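2,3-dimethylmalate lyase (Aspergillus niger, PDB 3FA4) is a magnesium-binding enzyme of the phosphoenolpyruvate phosphomutase family, whose members are built on a TIM-barrel fold. Local coordinates at residues B[85-90]-B[98-103]; B[142-147]-B[155-160]. All coordinates share one frame; numbering follows the deposited sequence.

Interaction 1: residues B[85-90]-B[98-103]; sequences ADADTG and ARTTEQ. With MG (magnesium ion), chain N.
Thr-100 lies against the loop after strand 83-86 through both side-chain branches. Its methyl CG2, anti to the backbone N, comes within 4.3 Å of Ala-87 CB, while OG1, beside that N (chi1 -60°), lies 3.2 Å from Gly-90 O. That approach is a polar contact only: the hydroxyl is hydrogen-bonded to Met-96 O one helical turn back. Ala-87 and Gly-90 are the ends of a type II' turn, closed by Gly-90 N to Ala-87 O at 2.9 Å. On the far side of the loop from the helix, Asp-86 OD2 at 2.3 Å and Asp-88 OD1 at 2.0 Å bind the magnesium ion, with three waters. Asp-86 OD1 instead accepts hydrogen bonds from a metal-bound water and, in an Asx turn, from Asp-88 N at 2.9 Å, which approaches 52° out of the carboxylate plane. Tyr-104 OH bonds to Asp-86 O from helix 94-107, which connects strands 83-86 and 111-114 in a beta-alpha-beta unit with the metal ligands at the C-terminal end of the first strand. Metal, water and backbone fix the Asp-86 carboxylate, and the close approach of Asp-86 OD2 and Asp-88 OD1 is probably tolerated because both bind the same magnesium ion.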
# COMPACT_ATOMS: atom_id res chain seq x y z
N ALA B 85 18.00 0.93 8.51
CA ALA B 85 16.71 1.57 8.50
C ALA B 85 16.14 1.93 9.89
O ALA B 85 16.15 1.14 10.81
CB ALA B 85 15.74 0.69 7.79
N ASP B 86 15.57 3.11 10.04
CA ASP B 86 14.84 3.40 11.29
C ASP B 86 13.70 2.34 11.40
O ASP B 86 13.23 1.88 10.34
CB ASP B 86 14.38 4.85 11.28
CG ASP B 86 13.60 5.22 12.48
OD1 ASP B 86 13.70 4.54 13.55
OD2 ASP B 86 12.81 6.19 12.38
N ALA B 87 13.33 1.86 12.62
CA ALA B 87 12.16 0.98 12.81
C ALA B 87 11.40 1.41 14.06
O ALA B 87 10.62 0.64 14.62
CB ALA B 87 12.52 -0.53 12.93
N ASP B 88 11.67 2.65 14.52
CA ASP B 88 11.00 3.22 15.67
C ASP B 88 10.94 2.25 16.85
O ASP B 88 11.99 1.83 17.33
CB ASP B 88 9.63 3.72 15.25
CG ASP B 88 9.72 4.74 14.12
OD1 ASP B 88 10.61 5.63 14.16
OD2 ASP B 88 8.95 4.64 13.15
N THR B 89 9.76 1.86 17.32
CA THR B 89 9.65 1.04 18.53
C THR B 89 9.17 -0.35 18.10
O THR B 89 8.75 -1.17 18.93
CB THR B 89 8.75 1.71 19.60
OG1 THR B 89 7.36 1.66 19.23
CG2 THR B 89 9.17 3.20 19.78
N GLY B 90 9.20 -0.59 16.78
CA GLY B 90 8.70 -1.89 16.27
C GLY B 90 7.21 -2.00 16.07
O GLY B 90 6.73 -3.07 15.78
N ALA B 98 8.16 -8.84 15.63
CA ALA B 98 8.51 -10.05 14.88
C ALA B 98 8.18 -9.87 13.42
O ALA B 98 9.01 -10.20 12.52
CB ALA B 98 7.70 -11.24 15.42
N ARG B 99 6.95 -9.42 13.21
CA ARG B 99 6.41 -9.02 11.90
C ARG B 99 7.24 -7.99 11.18
O ARG B 99 7.45 -8.12 9.99
CB ARG B 99 4.98 -8.52 12.01
CG ARG B 99 4.02 -9.64 12.27
CD ARG B 99 2.53 -9.24 12.13
NE ARG B 99 2.14 -8.69 10.81
CZ ARG B 99 1.51 -9.38 9.86
NH1 ARG B 99 1.24 -10.66 10.03
NH2 ARG B 99 1.19 -8.82 8.68
N THR B 100 7.68 -6.96 11.90
CA THR B 100 8.56 -5.91 11.35
C THR B 100 9.92 -6.54 10.95
O THR B 100 10.49 -6.23 9.94
CB THR B 100 8.87 -4.87 12.45
OG1 THR B 100 7.68 -4.28 12.93
CG2 THR B 100 9.93 -3.77 11.99
N THR B 101 10.41 -7.41 11.82
CA THR B 101 11.74 -8.05 11.66
C THR B 101 11.73 -8.91 10.39
O THR B 101 12.62 -8.80 9.61
CB THR B 101 12.11 -8.85 12.92
OG1 THR B 101 12.11 -7.97 14.06
CG2 THR B 101 13.49 -9.54 12.82
N GLU B 102 10.67 -9.72 10.21
CA GLU B 102 10.47 -10.64 9.09
C GLU B 102 10.31 -9.91 7.72
O GLU B 102 10.95 -10.31 6.71
CB GLU B 102 9.24 -11.54 9.36
CG GLU B 102 9.42 -12.49 10.48
CD GLU B 102 8.11 -12.88 11.18
OE1 GLU B 102 6.98 -12.46 10.78
OE2 GLU B 102 8.23 -13.63 12.18
N GLN B 103 9.42 -8.91 7.69
CA GLN B 103 9.22 -8.00 6.58
C GLN B 103 10.44 -7.16 6.19
O GLN B 103 10.77 -7.08 5.02
CB GLN B 103 8.04 -7.08 6.91
CG GLN B 103 6.75 -7.80 6.88
CD GLN B 103 5.60 -6.90 6.95
OE1 GLN B 103 5.70 -5.76 6.51
NE2 GLN B 103 4.46 -7.38 7.47
MG MG N . 11.98 7.13 14.25
O HOH W 1 13.32 6.36 15.51
O HOH W 2 10.86 8.05 12.84
O HOH W 3 13.42 8.85 13.95

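Interaction 2: residues B[142-147]-B[155-160]; sequences RAAVQA and IVVIAR
Val-157 is the residue of 155-160 that meets helix 134-151 within 142-147, spreading its two methyls over Ala-144 and Val-145. Just ahead of the strand, Ile-155 is turned to the helical layer, packing on Tyr-104 and Ser-105 of helix 94-107 and on Arg-148 of helix 134-151. Val-156 then faces the other side of the strand, touching Ala-111. At Val-157 the chain returns to the helix: CG1, anti to the backbone N (chi1 -174°), reaches Ala-144 CB at 4.3 Å, and CG2 meets Val-145 CG2 at 4.4 Å. The alpha carbons of Val-145 and Val-157 are 7.1 Å apart. Ile-158 instead packs on Ala-111 and His-113 of strand 111-114, whereas Ala-159 goes back to the helix at Tyr-137 and Ile-141. Arg-160 closes the segment with a salt bridge to Asp-162. Helix 134-151 is the connection of a beta-alpha-beta unit whose strands 111-114 and 156-161 are parallel neighbours, and Gln-146 on it bonds to Gln-289 O of a third subunit. The contact itself is wholly apolar and buried, so its cohesion comes from van der Waals packing and the exclusion of water between methyl groups.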
# COMPACT_ATOMS: atom_id res chain seq x y z
N ARG B 142 14.29 -8.99 22.42
CA ARG B 142 14.18 -10.44 22.40
C ARG B 142 13.34 -10.95 21.25
O ARG B 142 13.74 -11.78 20.55
CB ARG B 142 13.72 -10.99 23.76
CG ARG B 142 14.08 -12.44 24.06
CD ARG B 142 14.16 -12.83 25.55
NE ARG B 142 14.26 -11.69 26.41
CZ ARG B 142 13.40 -11.37 27.37
NH1 ARG B 142 12.37 -12.11 27.67
NH2 ARG B 142 13.59 -10.28 28.05
N ALA B 143 12.19 -10.35 21.05
CA ALA B 143 11.24 -10.68 19.98
C ALA B 143 11.80 -10.50 18.55
O ALA B 143 11.45 -11.24 17.65
CB ALA B 143 9.95 -9.86 20.16
N ALA B 144 12.65 -9.51 18.38
CA ALA B 144 13.42 -9.22 17.15
C ALA B 144 14.51 -10.28 16.90
O ALA B 144 14.61 -10.88 15.84
CB ALA B 144 14.05 -7.79 17.23
N VAL B 145 15.35 -10.47 17.88
CA VAL B 145 16.38 -11.53 17.84
C VAL B 145 15.74 -12.89 17.62
O VAL B 145 16.20 -13.66 16.80
CB VAL B 145 17.25 -11.45 19.13
CG1 VAL B 145 18.34 -12.52 19.17
CG2 VAL B 145 17.80 -10.01 19.30
N GLN B 146 14.65 -13.20 18.29
CA GLN B 146 14.06 -14.50 18.09
C GLN B 146 13.35 -14.63 16.74
O GLN B 146 13.32 -15.71 16.13
CB GLN B 146 13.12 -14.84 19.22
CG GLN B 146 13.82 -14.99 20.60
CD GLN B 146 12.79 -15.07 21.72
OE1 GLN B 146 11.61 -14.80 21.50
NE2 GLN B 146 13.23 -15.42 22.91
N ALA B 147 12.79 -13.53 16.27
CA ALA B 147 12.10 -13.50 14.98
C ALA B 147 13.04 -13.78 13.84
O ALA B 147 12.69 -14.56 13.02
CB ALA B 147 11.38 -12.14 14.76
N ILE B 155 19.69 -10.20 9.46
CA ILE B 155 19.46 -8.79 9.68
C ILE B 155 20.13 -8.44 11.04
O ILE B 155 20.07 -9.23 11.96
CB ILE B 155 17.90 -8.44 9.58
CG1 ILE B 155 17.71 -6.90 9.38
CG2 ILE B 155 17.16 -9.00 10.76
CD1 ILE B 155 16.37 -6.46 8.97
N VAL B 156 20.78 -7.27 11.10
CA VAL B 156 21.51 -6.71 12.25
C VAL B 156 20.56 -5.91 13.17
O VAL B 156 19.96 -4.97 12.75
CB VAL B 156 22.78 -5.90 11.70
CG1 VAL B 156 23.43 -4.99 12.75
CG2 VAL B 156 23.84 -6.85 11.14
N VAL B 157 20.39 -6.34 14.41
CA VAL B 157 19.55 -5.66 15.38
C VAL B 157 20.33 -4.58 16.12
O VAL B 157 21.28 -4.86 16.85
CB VAL B 157 18.83 -6.64 16.36
CG1 VAL B 157 17.87 -5.90 17.21
CG2 VAL B 157 18.01 -7.66 15.54
N ILE B 158 19.96 -3.33 15.89
CA ILE B 158 20.57 -2.24 16.63
C ILE B 158 19.66 -1.85 17.78
O ILE B 158 18.49 -1.67 17.52
CB ILE B 158 20.88 -1.04 15.74
CG1 ILE B 158 21.63 -1.52 14.45
CG2 ILE B 158 21.64 -0.04 16.58
CD1 ILE B 158 22.16 -0.45 13.51
N ALA B 159 20.19 -1.80 19.02
CA ALA B 159 19.45 -1.42 20.22
C ALA B 159 19.71 0.06 20.52
O ALA B 159 20.80 0.47 20.83
CB ALA B 159 19.85 -2.33 21.43
N ARG B 160 18.69 0.89 20.35
CA ARG B 160 18.77 2.29 20.65
C ARG B 160 18.10 2.61 21.99
O ARG B 160 17.08 2.01 22.36
CB ARG B 160 18.06 3.04 19.51
CG ARG B 160 17.95 4.49 19.76
CD ARG B 160 17.35 5.13 18.60
NE ARG B 160 16.59 6.29 19.02
CZ ARG B 160 16.38 7.36 18.27
NH1 ARG B 160 16.84 7.42 17.04
NH2 ARG B 160 15.66 8.36 18.75

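In the fold
Both interactions are buried, and the two centres lie about 9 Å apart; interaction 1 sets a helix against the loop leaving a strand, interaction 2 a helix against a strand. Both strands belong to the same parallel sheet, and both helices to the surrounding layer. Helices 94-107 and 134-151 pack directly on each other: Thr-101 CG2 comes within 3.5 Å of Ala-144 O, and the alanines Ala-98 and Ala-147 meet. The difference in chemistry goes with their place along the strands. Interaction 1 lies at a strand's C-terminal end, where a turn carries the metal ligands and the contact mixes a methyl pair with a polar approach. Interaction 2 involves the early part of its strand, and there aliphatic packing does the work.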